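Local coordinates for MobA-like NTP transferase domain-containing protein (PDB 2DPW) that is of unknown function but probably acts as a nucleotidyltransferase, at residues Met1-Glu13 against Val38-Val52. Sequence-based numbering, arbitrary orientation.
Sequences MRPSAIVLAGGKE and VLEALYAAGLSPVYV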
loop_
_atom_site.group_PDB
_atom_site.type_symbol
_atom_site.label_atom_id
_atom_site.label_comp_id
_atom_site.label_asym_id
_atom_site.label_seq_id
_atom_site.Cartn_x
_atom_site.Cartn_y
_atom_site.Cartn_z
HETATM N N MSE A 1 -21.199 -11.481 -4.940
HETATM C CA MSE A 1 -20.601 -10.299 -5.626
HETATM C C MSE A 1 -19.195 -10.029 -5.114
HETATM O O MSE A 1 -19.006 -9.756 -3.930
HETATM C CB MSE A 1 -21.466 -9.062 -5.395
HETATM C CG MSE A 1 -20.965 -7.826 -6.145
HETATM SE SE MSE A 1 -22.029 -6.227 -5.856
HETATM C CE MSE A 1 -21.044 -4.925 -6.867
ATOM N N ARG A 2 -18.215 -10.093 -6.012
ATOM C CA ARG A 2 -16.820 -9.864 -5.649
ATOM C C ARG A 2 -16.553 -8.433 -5.200
ATOM O O ARG A 2 -16.939 -7.480 -5.881
ATOM C CB ARG A 2 -15.903 -10.169 -6.832
ATOM C CG ARG A 2 -16.116 -11.523 -7.479
ATOM C CD ARG A 2 -15.363 -11.614 -8.804
ATOM N NE ARG A 2 -13.919 -11.625 -8.602
ATOM C CZ ARG A 2 -13.207 -12.710 -8.312
ATOM N NH1 ARG A 2 -13.802 -13.889 -8.196
ATOM N NH2 ARG A 2 -11.897 -12.615 -8.131
ATOM N N PRO A 3 -15.896 -8.267 -4.035
ATOM C CA PRO A 3 -15.559 -6.951 -3.492
ATOM C C PRO A 3 -14.470 -6.301 -4.354
ATOM O O PRO A 3 -13.711 -6.984 -5.054
ATOM C CB PRO A 3 -15.052 -7.271 -2.087
ATOM C CG PRO A 3 -15.769 -8.494 -1.740
ATOM C CD PRO A 3 -15.660 -9.299 -3.015
ATOM N N SER A 4 -14.386 -4.982 -4.282
ATOM C CA SER A 4 -13.422 -4.259 -5.082
ATOM C C SER A 4 -12.038 -4.124 -4.499
ATOM O O SER A 4 -11.829 -4.196 -3.293
ATOM C CB SER A 4 -13.958 -2.874 -5.410
ATOM O OG SER A 4 -15.062 -2.983 -6.282
ATOM N N ALA A 5 -11.094 -3.931 -5.402
ATOM C CA ALA A 5 -9.703 -3.746 -5.058
ATOM C C ALA A 5 -9.238 -2.663 -6.013
ATOM O O ALA A 5 -9.861 -2.448 -7.053
ATOM C CB ALA A 5 -8.937 -5.019 -5.305
ATOM N N ILE A 6 -8.174 -1.954 -5.665
ATOM C CA ILE A 6 -7.673 -0.926 -6.565
ATOM C C ILE A 6 -6.174 -1.030 -6.651
ATOM O O ILE A 6 -5.481 -1.147 -5.646
ATOM C CB ILE A 6 -8.036 0.501 -6.108
ATOM C CG1 ILE A 6 -9.560 0.647 -6.018
ATOM C CG2 ILE A 6 -7.422 1.514 -7.078
ATOM C CD1 ILE A 6 -10.044 2.014 -5.596
ATOM N N VAL A 7 -5.675 -0.990 -7.868
ATOM C CA VAL A 7 -4.254 -1.079 -8.076
ATOM C C VAL A 7 -3.731 0.205 -8.674
ATOM O O VAL A 7 -4.062 0.574 -9.809
ATOM C CB VAL A 7 -3.920 -2.234 -8.988
ATOM C CG1 VAL A 7 -2.446 -2.306 -9.199
ATOM C CG2 VAL A 7 -4.439 -3.510 -8.370
ATOM N N LEU A 8 -2.922 0.889 -7.874
ATOM C CA LEU A 8 -2.313 2.142 -8.272
ATOM C C LEU A 8 -0.960 1.803 -8.845
ATOM O O LEU A 8 0.064 1.934 -8.183
ATOM C CB LEU A 8 -2.173 3.049 -7.055
ATOM C CG LEU A 8 -3.506 3.365 -6.375
ATOM C CD1 LEU A 8 -3.259 4.262 -5.183
ATOM C CD2 LEU A 8 -4.456 4.037 -7.372
ATOM N N ALA A 9 -0.978 1.329 -10.081
ATOM C CA ALA A 9 0.234 0.956 -10.782
ATOM C C ALA A 9 0.710 2.178 -11.525
ATOM O O ALA A 9 1.705 2.138 -12.248
ATOM C CB ALA A 9 -0.049 -0.164 -11.756
ATOM N N GLY A 10 -0.016 3.271 -11.347
ATOM C CA GLY A 10 0.358 4.498 -12.009
ATOM C C GLY A 10 1.737 4.926 -11.556
ATOM O O GLY A 10 2.245 4.463 -10.531
ATOM N N GLY A 11 2.353 5.809 -12.327
ATOM C CA GLY A 11 3.666 6.281 -11.963
ATOM C C GLY A 11 4.715 6.071 -13.027
ATOM O O GLY A 11 5.020 4.945 -13.413
ATOM N N LYS A 12 5.258 7.176 -13.516
ATOM C CA LYS A 12 6.317 7.136 -14.515
ATOM C C LYS A 12 7.608 6.918 -13.726
ATOM O O LYS A 12 7.661 7.244 -12.532
ATOM C CB LYS A 12 6.381 8.467 -15.270
ATOM C CG LYS A 12 7.502 8.566 -16.299
ATOM C CD LYS A 12 8.808 9.078 -15.695
ATOM C CE LYS A 12 9.880 9.257 -16.764
ATOM N NZ LYS A 12 11.080 9.916 -16.194
ATOM N N GLU A 13 8.631 6.353 -14.361
ATOM C CA GLU A 13 9.884 6.133 -13.655
ATOM C C GLU A 13 11.080 6.030 -14.572
ATOM O O GLU A 13 10.945 5.870 -15.788
ATOM C CB GLU A 13 9.852 4.892 -12.762
ATOM C CG GLU A 13 10.962 4.992 -11.716
ATOM C CD GLU A 13 10.777 4.153 -10.472
ATOM O OE1 GLU A 13 9.638 3.779 -10.136
ATOM O OE2 GLU A 13 11.800 3.887 -9.805
ATOM N N VAL A 38 0.217 -9.166 -9.175
ATOM C CA VAL A 38 -0.638 -8.549 -8.181
ATOM C C VAL A 38 -2.099 -8.798 -8.544
ATOM O O VAL A 38 -2.899 -9.201 -7.693
ATOM C CB VAL A 38 -0.367 -7.030 -8.095
ATOM C CG1 VAL A 38 -1.267 -6.395 -7.046
ATOM C CG2 VAL A 38 1.102 -6.788 -7.761
ATOM N N LEU A 39 -2.439 -8.552 -9.809
ATOM C CA LEU A 39 -3.804 -8.761 -10.291
ATOM C C LEU A 39 -4.188 -10.216 -10.067
ATOM O O LEU A 39 -5.265 -10.505 -9.555
ATOM C CB LEU A 39 -3.908 -8.436 -11.780
ATOM C CG LEU A 39 -3.681 -6.984 -12.195
ATOM C CD1 LEU A 39 -3.674 -6.899 -13.714
ATOM C CD2 LEU A 39 -4.764 -6.082 -11.603
ATOM N N GLU A 40 -3.303 -11.129 -10.457
ATOM C CA GLU A 40 -3.573 -12.545 -10.263
ATOM C C GLU A 40 -3.917 -12.804 -8.792
ATOM O O GLU A 40 -4.883 -13.499 -8.472
ATOM C CB GLU A 40 -2.346 -13.385 -10.648
ATOM C CG GLU A 40 -1.995 -13.404 -12.129
ATOM C CD GLU A 40 -3.108 -13.964 -13.028
ATOM O OE1 GLU A 40 -4.169 -14.387 -12.521
ATOM O OE2 GLU A 40 -2.913 -13.977 -14.259
ATOM N N ALA A 41 -3.116 -12.234 -7.901
ATOM C CA ALA A 41 -3.308 -12.409 -6.468
ATOM C C ALA A 41 -4.643 -11.864 -5.962
ATOM O O ALA A 41 -5.289 -12.475 -5.115
ATOM C CB ALA A 41 -2.160 -11.748 -5.716
ATOM N N LEU A 42 -5.047 -10.708 -6.473
ATOM C CA LEU A 42 -6.294 -10.095 -6.049
ATOM C C LEU A 42 -7.506 -10.934 -6.437
ATOM O O LEU A 42 -8.336 -11.259 -5.582
ATOM C CB LEU A 42 -6.400 -8.683 -6.628
ATOM C CG LEU A 42 -5.285 -7.758 -6.120
ATOM C CD1 LEU A 42 -5.378 -6.385 -6.765
ATOM C CD2 LEU A 42 -5.392 -7.643 -4.608
ATOM N N TYR A 43 -7.609 -11.282 -7.722
ATOM C CA TYR A 43 -8.721 -12.104 -8.205
ATOM C C TYR A 43 -8.700 -13.393 -7.389
ATOM O O TYR A 43 -9.723 -13.840 -6.857
ATOM C CB TYR A 43 -8.550 -12.426 -9.695
ATOM C CG TYR A 43 -8.971 -11.315 -10.644
ATOM C CD1 TYR A 43 -10.308 -10.922 -10.742
ATOM C CD2 TYR A 43 -8.034 -10.669 -11.458
ATOM C CE1 TYR A 43 -10.705 -9.921 -11.620
ATOM C CE2 TYR A 43 -8.420 -9.661 -12.342
ATOM C CZ TYR A 43 -9.759 -9.291 -12.417
ATOM O OH TYR A 43 -10.149 -8.283 -13.274
ATOM N N ALA A 44 -7.510 -13.970 -7.278
ATOM C CA ALA A 44 -7.321 -15.196 -6.529
ATOM C C ALA A 44 -8.025 -15.151 -5.172
ATOM O O ALA A 44 -8.657 -16.124 -4.767
ATOM C CB ALA A 44 -5.833 -15.461 -6.348
ATOM N N ALA A 45 -7.927 -14.032 -4.464
ATOM C CA ALA A 45 -8.563 -13.953 -3.156
ATOM C C ALA A 45 -10.032 -13.530 -3.250
ATOM O O ALA A 45 -10.656 -13.198 -2.245
ATOM C CB ALA A 45 -7.785 -13.018 -2.237
ATOM N N GLY A 46 -10.574 -13.550 -4.465
ATOM C CA GLY A 46 -11.973 -13.215 -4.666
ATOM C C GLY A 46 -12.368 -11.762 -4.862
ATOM O O GLY A 46 -13.533 -11.411 -4.659
ATOM N N LEU A 47 -11.430 -10.916 -5.273
ATOM C CA LEU A 47 -11.735 -9.502 -5.470
ATOM C C LEU A 47 -11.735 -9.102 -6.935
ATOM O O LEU A 47 -11.163 -9.788 -7.779
ATOM C CB LEU A 47 -10.708 -8.638 -4.747
ATOM C CG LEU A 47 -10.430 -8.938 -3.281
ATOM C CD1 LEU A 47 -9.230 -8.134 -2.805
ATOM C CD2 LEU A 47 -11.650 -8.604 -2.471
ATOM N N SER A 48 -12.381 -7.979 -7.220
ATOM C CA SER A 48 -12.441 -7.428 -8.567
ATOM C C SER A 48 -11.552 -6.172 -8.541
ATOM O O SER A 48 -11.926 -5.158 -7.964
ATOM C CB SER A 48 -13.882 -7.058 -8.909
ATOM O OG SER A 48 -13.986 -6.555 -10.232
ATOM N N PRO A 49 -10.359 -6.234 -9.158
ATOM C CA PRO A 49 -9.404 -5.123 -9.202
ATOM C C PRO A 49 -9.616 -4.015 -10.218
ATOM O O PRO A 49 -9.763 -4.265 -11.412
ATOM C CB PRO A 49 -8.064 -5.816 -9.457
ATOM C CG PRO A 49 -8.307 -7.254 -9.131
ATOM C CD PRO A 49 -9.706 -7.471 -9.606
ATOM N N VAL A 50 -9.614 -2.781 -9.735
ATOM C CA VAL A 50 -9.729 -1.627 -10.608
ATOM C C VAL A 50 -8.262 -1.266 -10.793
ATOM O O VAL A 50 -7.513 -1.197 -9.821
ATOM C CB VAL A 50 -10.466 -0.459 -9.935
ATOM C CG1 VAL A 50 -10.380 0.778 -10.812
ATOM C CG2 VAL A 50 -11.929 -0.829 -9.722
ATOM N N TYR A 51 -7.858 -1.040 -12.035
ATOM C CA TYR A 51 -6.479 -0.729 -12.369
ATOM C C TYR A 51 -6.237 0.709 -12.806
ATOM O O TYR A 51 -6.760 1.150 -13.829
ATOM C CB TYR A 51 -6.015 -1.661 -13.492
ATOM C CG TYR A 51 -4.612 -1.383 -13.965
ATOM C CD1 TYR A 51 -3.511 -1.779 -13.211
ATOM C CD2 TYR A 51 -4.384 -0.672 -15.139
ATOM C CE1 TYR A 51 -2.220 -1.474 -13.610
ATOM C CE2 TYR A 51 -3.094 -0.355 -15.548
ATOM C CZ TYR A 51 -2.016 -0.761 -14.777
ATOM O OH TYR A 51 -0.737 -0.455 -15.174
ATOM N N VAL A 52 -5.429 1.445 -12.055
ATOM C CA VAL A 52 -5.128 2.810 -12.461
ATOM C C VAL A 52 -3.694 2.854 -13.000
ATOM O O VAL A 52 -2.739 2.600 -12.279
ATOM C CB VAL A 52 -5.301 3.793 -11.288
ATOM C CG1 VAL A 52 -5.448 5.206 -11.819
ATOM C CG2 VAL A 52 -6.522 3.401 -10.460
#
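R2 grips the C-terminal end of helix 38-44. Its NH2 donates to Y43 O (2.8 Å) and to L47 O (2.9 Å, 155° at the hydrogen), both acceptors lying close to the guanidinium plane, while NE adds a weak bond to L47 O; the bend at chi3 (68°) turns the group to them. Y43 O also accepts from G46 N in the Schellman motif that ends the helix.

Beyond it, strands 4-8 and 48-52 run parallel, 4.3 Å between axes. The ladder satisfies P3 O by S48 N (2.7 Å), S48 O by A5 N, A5 O by V50 N, V50 O by V7 N (2.7 Å), and V7 O by V52 N; A9 N reaches V52 O only weakly. The proline nitrogen of P49 has no hydrogen to give.

On the helix side V7 CG2 packs against L42 CD1 and, at 4.1 Å, against L39 CD2, with A5 CB near L47 CD1. Y51 donates its OH to E54 O and leans on V7 CG1 by CD1 (4.2 Å); an alanine there would probably leave E54 O without that partner and open a gap beside V7.

Strand 4-8, joined on its other edge to 86-91, with helix 38-44 antiparallel over it (171°), fits the Rossmann-like core of GT-A nucleotidyltransferases.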